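PDB 3MEL: thiamin pyrophosphokinase family protein, which probably transfers a pyrophosphate group from ATP to thiamine, making thiamine diphosphate, as thiamin pyrophosphokinases do. Local coordinates for the thiamine diphosphate site. Residues are numbered along the deposited sequence; one frame, centred on the assembly and turned at random. Chains: chain A/B, Thiamin pyrophosphokinase family protein.

The thiamine diphosphate site. Residues chain A 29-30, 49, 51, 75-80, 108; chain B 169, 174-176, 187, 189-190. With TPP (thiamine diphosphate), chain C; MG (magnesium ion), chain D.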
ATOM      1  N   ILE A  29      -9.201 -12.421  13.554  1.00 31.77           N
ATOM      2  CA  ILE A  29      -8.861 -11.109  14.075  1.00 32.09           C
ATOM      3  C   ILE A  29     -10.105 -10.242  14.024  1.00 34.06           C
ATOM      4  O   ILE A  29     -10.613  -9.944  12.944  1.00 31.15           O
ATOM      5  CB  ILE A  29      -7.745 -10.467  13.252  1.00 30.92           C
ATOM      6  CG1 ILE A  29      -6.525 -11.398  13.207  1.00 29.17           C
ATOM      7  CG2 ILE A  29      -7.386  -9.133  13.828  1.00 30.32           C
ATOM      8  CD1 ILE A  29      -5.398 -10.912  12.323  1.00 25.32           C
ATOM      9  N   ASP A  30     -10.618  -9.865  15.192  1.00 34.45           N
ATOM     10  CA  ASP A  30     -11.825  -9.051  15.254  1.00 35.81           C
ATOM     11  C   ASP A  30     -12.904  -9.667  14.372  1.00 35.38           C
ATOM     12  O   ASP A  30     -13.282 -10.815  14.544  1.00 36.18           O
ATOM     13  CB  ASP A  30     -11.548  -7.614  14.785  1.00 39.38           C
ATOM     14  CG  ASP A  30     -11.544  -6.614  15.914  1.00 43.93           C
ATOM     15  OD1 ASP A  30     -11.351  -7.016  17.073  1.00 43.27           O
ATOM     16  OD2 ASP A  30     -11.719  -5.411  15.643  1.00 52.39           O
ATOM     17  N   ASP A  49     -10.227  -6.343  20.017  1.00 38.82           N
ATOM     18  CA  ASP A  49     -10.962  -5.668  21.073  1.00 37.45           C
ATOM     19  C   ASP A  49     -12.426  -5.885  20.772  1.00 37.38           C
ATOM     20  O   ASP A  49     -13.300  -5.668  21.606  1.00 36.79           O
ATOM     21  CB  ASP A  49     -10.611  -4.183  21.111  1.00 36.59           C
ATOM     22  CG  ASP A  49     -10.484  -3.575  19.731  1.00 45.47           C
ATOM     23  OD1 ASP A  49     -11.492  -3.559  19.002  1.00 50.55           O
ATOM     24  OD2 ASP A  49      -9.384  -3.101  19.372  1.00 52.62           O
ATOM     25  N   ASP A  51     -14.587  -4.443  19.135  1.00 38.42           N
ATOM     26  CA  ASP A  51     -15.509  -3.312  19.176  1.00 41.53           C
ATOM     27  C   ASP A  51     -16.336  -3.224  17.898  1.00 41.71           C
ATOM     28  O   ASP A  51     -17.415  -2.637  17.872  1.00 43.17           O
ATOM     29  CB  ASP A  51     -14.781  -1.981  19.483  1.00 49.26           C
ATOM     30  CG  ASP A  51     -13.733  -1.592  18.416  1.00 58.45           C
ATOM     31  OD1 ASP A  51     -13.639  -2.255  17.342  1.00 50.70           O
ATOM     32  OD2 ASP A  51     -13.002  -0.600  18.666  1.00 57.44           O
ATOM     33  N   LYS A  75      -4.928   0.659  22.667  1.00 32.70           N
ATOM     34  CA  LYS A  75      -3.574   0.122  22.758  1.00 35.75           C
ATOM     35  C   LYS A  75      -2.675   0.725  21.686  1.00 36.25           C
ATOM     36  O   LYS A  75      -3.170   1.336  20.740  1.00 38.66           O
ATOM     37  CB  LYS A  75      -3.581  -1.410  22.632  1.00 33.20           C
ATOM     38  CG  LYS A  75      -4.813  -1.975  21.960  1.00 34.42           C
ATOM     39  CD  LYS A  75      -4.535  -3.284  21.222  1.00 38.41           C
ATOM     40  CE  LYS A  75      -5.770  -3.777  20.466  1.00 36.75           C
ATOM     41  NZ  LYS A  75      -6.340  -2.736  19.564  1.00 45.89           N
ATOM     42  N   ASP A  76      -1.363   0.551  21.840  1.00 36.99           N
ATOM     43  CA  ASP A  76      -0.406   0.835  20.769  1.00 37.69           C
ATOM     44  C   ASP A  76      -0.565  -0.110  19.579  1.00 42.19           C
ATOM     45  O   ASP A  76      -0.591   0.329  18.432  1.00 46.82           O
ATOM     46  CB  ASP A  76       1.029   0.718  21.274  1.00 39.93           C
ATOM     47  CG  ASP A  76       1.366   1.754  22.323  1.00 50.89           C
ATOM     48  OD1 ASP A  76       0.854   2.899  22.218  1.00 44.77           O
ATOM     49  OD2 ASP A  76       2.148   1.406  23.244  1.00 51.64           O
ATOM     50  N   ASP A  77      -0.667  -1.407  19.853  1.00 39.30           N
ATOM     51  CA  ASP A  77      -0.781  -2.399  18.800  1.00 36.99           C
ATOM     52  C   ASP A  77      -2.128  -2.388  18.108  1.00 38.54           C
ATOM     53  O   ASP A  77      -3.165  -2.232  18.741  1.00 39.90           O
ATOM     54  CB  ASP A  77      -0.576  -3.796  19.363  1.00 36.04           C
ATOM     55  CG  ASP A  77       0.848  -4.064  19.755  1.00 36.12           C
ATOM     56  OD1 ASP A  77       1.654  -3.110  19.865  1.00 39.42           O
ATOM     57  OD2 ASP A  77       1.160  -5.248  19.965  1.00 33.82           O
ATOM     58  N   THR A  78      -2.101  -2.592  16.797  1.00 41.31           N
ATOM     59  CA  THR A  78      -3.296  -2.960  16.048  1.00 48.44           C
ATOM     60  C   THR A  78      -3.698  -4.408  16.367  1.00 47.41           C
ATOM     61  O   THR A  78      -2.843  -5.230  16.713  1.00 39.96           O
ATOM     62  CB  THR A  78      -3.041  -2.863  14.544  1.00 49.68           C
ATOM     63  OG1 THR A  78      -1.950  -3.721  14.187  1.00 44.50           O
ATOM     64  CG2 THR A  78      -2.700  -1.436  14.143  1.00 52.68           C
ATOM     65  N   ASP A  79      -4.984  -4.728  16.237  1.00 52.24           N
ATOM     66  CA  ASP A  79      -5.444  -6.103  16.462  1.00 47.78           C
ATOM     67  C   ASP A  79      -4.566  -7.122  15.739  1.00 41.81           C
ATOM     68  O   ASP A  79      -4.226  -8.162  16.292  1.00 34.79           O
ATOM     69  CB  ASP A  79      -6.899  -6.273  16.037  1.00 48.66           C
ATOM     70  CG  ASP A  79      -7.876  -5.817  17.109  1.00 47.45           C
ATOM     71  OD1 ASP A  79      -7.437  -5.577  18.253  1.00 41.07           O
ATOM     72  OD2 ASP A  79      -9.083  -5.704  16.808  1.00 45.26           O
ATOM     73  N   THR A  80      -4.183  -6.792  14.508  1.00 45.26           N
ATOM     74  CA  THR A  80      -3.328  -7.647  13.693  1.00 35.27           C
ATOM     75  C   THR A  80      -1.898  -7.750  14.229  1.00 32.56           C
ATOM     76  O   THR A  80      -1.306  -8.806  14.185  1.00 33.58           O
ATOM     77  CB  THR A  80      -3.331  -7.195  12.215  1.00 37.15           C
ATOM     78  OG1 THR A  80      -4.628  -7.402  11.647  1.00 34.43           O
ATOM     79  CG2 THR A  80      -2.326  -7.979  11.402  1.00 34.87           C
ATOM     80  N   HIS A 108      -3.215   1.456   7.655  1.00 29.31           N
ATOM     81  CA  HIS A 108      -3.200   0.049   7.992  1.00 29.15           C
ATOM     82  C   HIS A 108      -2.498  -0.787   6.930  1.00 28.65           C
ATOM     83  O   HIS A 108      -1.794  -1.741   7.248  1.00 27.12           O
ATOM     84  CB  HIS A 108      -4.608  -0.466   8.216  1.00 30.32           C
ATOM     85  CG  HIS A 108      -5.153  -0.124   9.556  1.00 38.01           C
ATOM     86  ND1 HIS A 108      -6.474   0.196   9.764  1.00 45.43           N
ATOM     87  CD2 HIS A 108      -4.548  -0.047  10.765  1.00 46.29           C
ATOM     88  CE1 HIS A 108      -6.662   0.456  11.046  1.00 57.38           C
ATOM     89  NE2 HIS A 108      -5.509   0.314  11.675  1.00 55.11           N
TER
ATOM     90  N   LEU B 169       4.286  15.088  17.979  1.00 27.10           N
ATOM     91  CA  LEU B 169       2.935  15.324  17.492  1.00 29.68           C
ATOM     92  C   LEU B 169       2.165  16.060  18.580  1.00 32.24           C
ATOM     93  O   LEU B 169       2.315  15.737  19.759  1.00 33.83           O
ATOM     94  CB  LEU B 169       2.220  13.994  17.195  1.00 28.26           C
ATOM     95  CG  LEU B 169       2.952  12.811  16.529  1.00 32.69           C
ATOM     96  CD1 LEU B 169       2.163  11.524  16.645  1.00 27.13           C
ATOM     97  CD2 LEU B 169       3.310  13.079  15.065  1.00 30.41           C
ATOM     98  N   TYR B 174      -3.701  11.406  19.882  1.00 36.48           N
ATOM     99  CA  TYR B 174      -2.535  10.663  20.359  1.00 35.93           C
ATOM    100  C   TYR B 174      -1.256  11.452  20.096  1.00 36.10           C
ATOM    101  O   TYR B 174      -1.165  12.189  19.115  1.00 35.93           O
ATOM    102  CB  TYR B 174      -2.445   9.263  19.706  1.00 35.91           C
ATOM    103  CG  TYR B 174      -3.595   8.322  20.033  1.00 38.28           C
ATOM    104  CD1 TYR B 174      -3.524   7.440  21.107  1.00 35.61           C
ATOM    105  CD2 TYR B 174      -4.752   8.318  19.264  1.00 39.77           C
ATOM    106  CE1 TYR B 174      -4.579   6.584  21.402  1.00 42.80           C
ATOM    107  CE2 TYR B 174      -5.808   7.470  19.549  1.00 39.35           C
ATOM    108  CZ  TYR B 174      -5.720   6.605  20.614  1.00 44.88           C
ATOM    109  OH  TYR B 174      -6.779   5.766  20.878  1.00 43.47           O
ATOM    110  N   LEU B 175      -0.262  11.278  20.960  1.00 33.85           N
ATOM    111  CA  LEU B 175       0.941  12.099  20.898  1.00 31.66           C
ATOM    112  C   LEU B 175       2.232  11.290  20.864  1.00 33.93           C
ATOM    113  O   LEU B 175       2.261  10.127  21.261  1.00 35.20           O
ATOM    114  CB  LEU B 175       0.979  13.067  22.083  1.00 27.61           C
ATOM    115  CG  LEU B 175      -0.293  13.892  22.258  1.00 28.91           C
ATOM    116  CD1 LEU B 175      -0.260  14.635  23.560  1.00 33.55           C
ATOM    117  CD2 LEU B 175      -0.497  14.845  21.094  1.00 30.70           C
ATOM    118  N   LEU B 176       3.286  11.920  20.351  1.00 31.74           N
ATOM    119  CA  LEU B 176       4.661  11.498  20.555  1.00 29.96           C
ATOM    120  C   LEU B 176       5.425  12.767  20.915  1.00 32.71           C
ATOM    121  O   LEU B 176       5.104  13.851  20.426  1.00 31.94           O
ATOM    122  CB  LEU B 176       5.253  10.909  19.277  1.00 31.17           C
ATOM    123  CG  LEU B 176       4.734   9.585  18.695  1.00 37.62           C
ATOM    124  CD1 LEU B 176       5.294   9.372  17.284  1.00 34.33           C
ATOM    125  CD2 LEU B 176       5.042   8.379  19.593  1.00 26.87           C
ATOM    126  N   TYR B 187       2.320   5.116  12.538  1.00 27.64           N
ATOM    127  CA  TYR B 187       1.455   5.560  13.613  1.00 27.29           C
ATOM    128  C   TYR B 187       0.083   5.844  13.035  1.00 30.26           C
ATOM    129  O   TYR B 187      -0.171   6.942  12.518  1.00 32.28           O
ATOM    130  CB  TYR B 187       2.058   6.797  14.249  1.00 29.35           C
ATOM    131  CG  TYR B 187       3.435   6.534  14.799  1.00 28.77           C
ATOM    132  CD1 TYR B 187       3.593   5.992  16.070  1.00 27.93           C
ATOM    133  CD2 TYR B 187       4.576   6.813  14.045  1.00 24.86           C
ATOM    134  CE1 TYR B 187       4.840   5.743  16.585  1.00 26.25           C
ATOM    135  CE2 TYR B 187       5.836   6.565  14.552  1.00 23.86           C
ATOM    136  CZ  TYR B 187       5.957   6.029  15.829  1.00 28.95           C
ATOM    137  OH  TYR B 187       7.190   5.768  16.374  1.00 30.87           O
ATOM    138  N   SER B 189      -3.695   5.207  13.734  1.00 30.10           N
ATOM    139  CA  SER B 189      -5.118   5.485  13.897  1.00 34.78           C
ATOM    140  C   SER B 189      -5.421   6.642  14.822  1.00 35.22           C
ATOM    141  O   SER B 189      -6.321   6.581  15.667  1.00 39.29           O
ATOM    142  CB  SER B 189      -5.893   4.215  14.265  1.00 34.83           C
ATOM    143  OG  SER B 189      -6.300   3.529  13.095  1.00 31.93           O
ATOM    144  N   ASN B 190      -4.641   7.695  14.641  1.00 32.38           N
ATOM    145  CA  ASN B 190      -4.832   8.947  15.334  1.00 33.58           C
ATOM    146  C   ASN B 190      -6.154   9.565  14.899  1.00 35.87           C
ATOM    147  O   ASN B 190      -6.759   9.132  13.911  1.00 34.88           O
ATOM    148  CB  ASN B 190      -3.685   9.887  14.978  1.00 36.00           C
ATOM    149  CG  ASN B 190      -3.038  10.505  16.184  1.00 36.79           C
ATOM    150  OD1 ASN B 190      -3.712  11.070  17.037  1.00 37.65           O
ATOM    151  ND2 ASN B 190      -1.717  10.423  16.253  1.00 35.99           N
TER
HETATM  152  N1' TPP C 902      -0.308   7.344  16.975  1.00 37.94           N
HETATM  153  C2' TPP C 902       0.355   7.398  18.297  1.00 38.61           C
HETATM  154  CM2 TPP C 902       1.820   7.867  18.196  1.00 32.58           C
HETATM  155  N3' TPP C 902       0.111   6.198  19.104  1.00 41.99           N
HETATM  156  C4' TPP C 902      -1.288   5.716  19.190  1.00 46.28           C
HETATM  157  N4' TPP C 902      -1.345   4.481  19.982  1.00 42.72           N
HETATM  158  C5' TPP C 902      -1.838   5.517  17.728  1.00 39.66           C
HETATM  159  C6' TPP C 902      -1.690   6.870  17.014  1.00 36.46           C
HETATM  160  C7' TPP C 902      -3.309   5.011  17.743  1.00 42.63           C
HETATM  161  N3  TPP C 902      -3.402   3.577  18.165  1.00 46.91           N
HETATM  162  C2  TPP C 902      -2.270   2.712  17.804  1.00 39.36           C
HETATM  163  S1  TPP C 902      -2.922   1.393  16.738  1.00 52.66           S
HETATM  164  C5  TPP C 902      -4.691   1.774  16.995  1.00 52.18           C
HETATM  165  C4  TPP C 902      -4.750   2.888  18.058  1.00 48.67           C
HETATM  166  CM4 TPP C 902      -5.900   3.856  17.793  1.00 47.05           C
HETATM  167  C6  TPP C 902      -5.641   0.592  17.192  1.00 61.87           C
HETATM  168  C7  TPP C 902      -6.347   0.186  15.886  1.00 70.22           C
HETATM  169  O7  TPP C 902      -6.460  -1.227  15.868  1.00 95.11           O
HETATM  170  PA  TPP C 902      -7.421  -2.084  14.930  1.00185.29           P
HETATM  171  O1A TPP C 902      -7.597  -1.018  13.779  1.00101.55           O
HETATM  172  O2A TPP C 902      -8.552  -2.827  15.504  1.00184.36           O
HETATM  173  O3A TPP C 902      -6.796  -3.344  14.184  1.00 97.16           O
HETATM  174  PB  TPP C 902      -6.962  -4.012  12.762  1.00129.96           P
HETATM  175  O1B TPP C 902      -5.722  -4.954  12.568  1.00 68.73           O
HETATM  176  O2B TPP C 902      -8.030  -5.155  13.005  1.00 82.75           O
HETATM  177  O3B TPP C 902      -7.477  -3.177  11.659  1.00129.49           O
HETATM  178 MG    MG D 223     -10.872  -3.023  16.326  1.00 61.67          MG
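The N-terminus of helix 79-90 in chain A grips the diphosphate of TPP, in an active site of the thiamin pyrophosphokinase family that chain A and chain B build together. The backbone N of A:Asp79 donates to the bridging oxygen TPP O3A (3.1 Å). A:Thr80 clamps the beta-phosphate oxygen TPP O1B twice, through its backbone N and through its hydroxyl OG1 at 2.8 Å; with OG1 anti to the carbonyl carbon (chi1 -67°), the small side chain turns this hydroxyl along its own N-H. The helix dipole would probably also stabilise the diphosphate's negative charge.

The alpha-phosphate oxygen TPP O2A binds MG at 2.5 Å. Carboxylates suit the ion: A:Asp51 OD1 lies opposite O2A, 3.0 Å from MG, and A:Asp30 OD2 and A:Asp49 OD1 flank it, all longer contacts in a loosely modelled shell. A:Asp49 is held from the side, the backbone N of A:Asp51 reaching the anti lone pair of OD1 almost straight (171° at H). The long chain of A:Lys75, bent near its tip (chi4 53°), brings NZ to the anti lone pair of A:Asp49 OD2 at 3.1 Å and into a longer salt bridge with A:Asp79 OD1, presumably offsetting the crowded negative charge. A:His108 CE1 and NE2 both come within 3.2 Å of TPP O1A, which sits obliquely off the face that O3B overlies; a positive imidazole would be welcome there.

Chain B takes most of the pyrimidine, although the ligand is poorly ordered. B:Tyr174 lies flat under the methylene bridge, TPP C7' 3.8 Å above its ring centre, and its CD1 side reaches C4'. Its backbone N is pinned by B:Asn190 OD1, on a lone pair in the carbonyl plane. TPP CM2 nests in the corner where branched B:Leu176 lies over the face of B:Tyr187, above that ring's rim at CD1 (3.3 Å), apolar surfaces matched to a methyl. From chain A, A:Asp76 brings its carbonyl O to the thiazolium C2, plausibly suiting the cationic ring, and its carboxylate toward amino N4'. Compact B:Ser189 sets CB against CM4, and A:Thr78 turns CG2 toward S1.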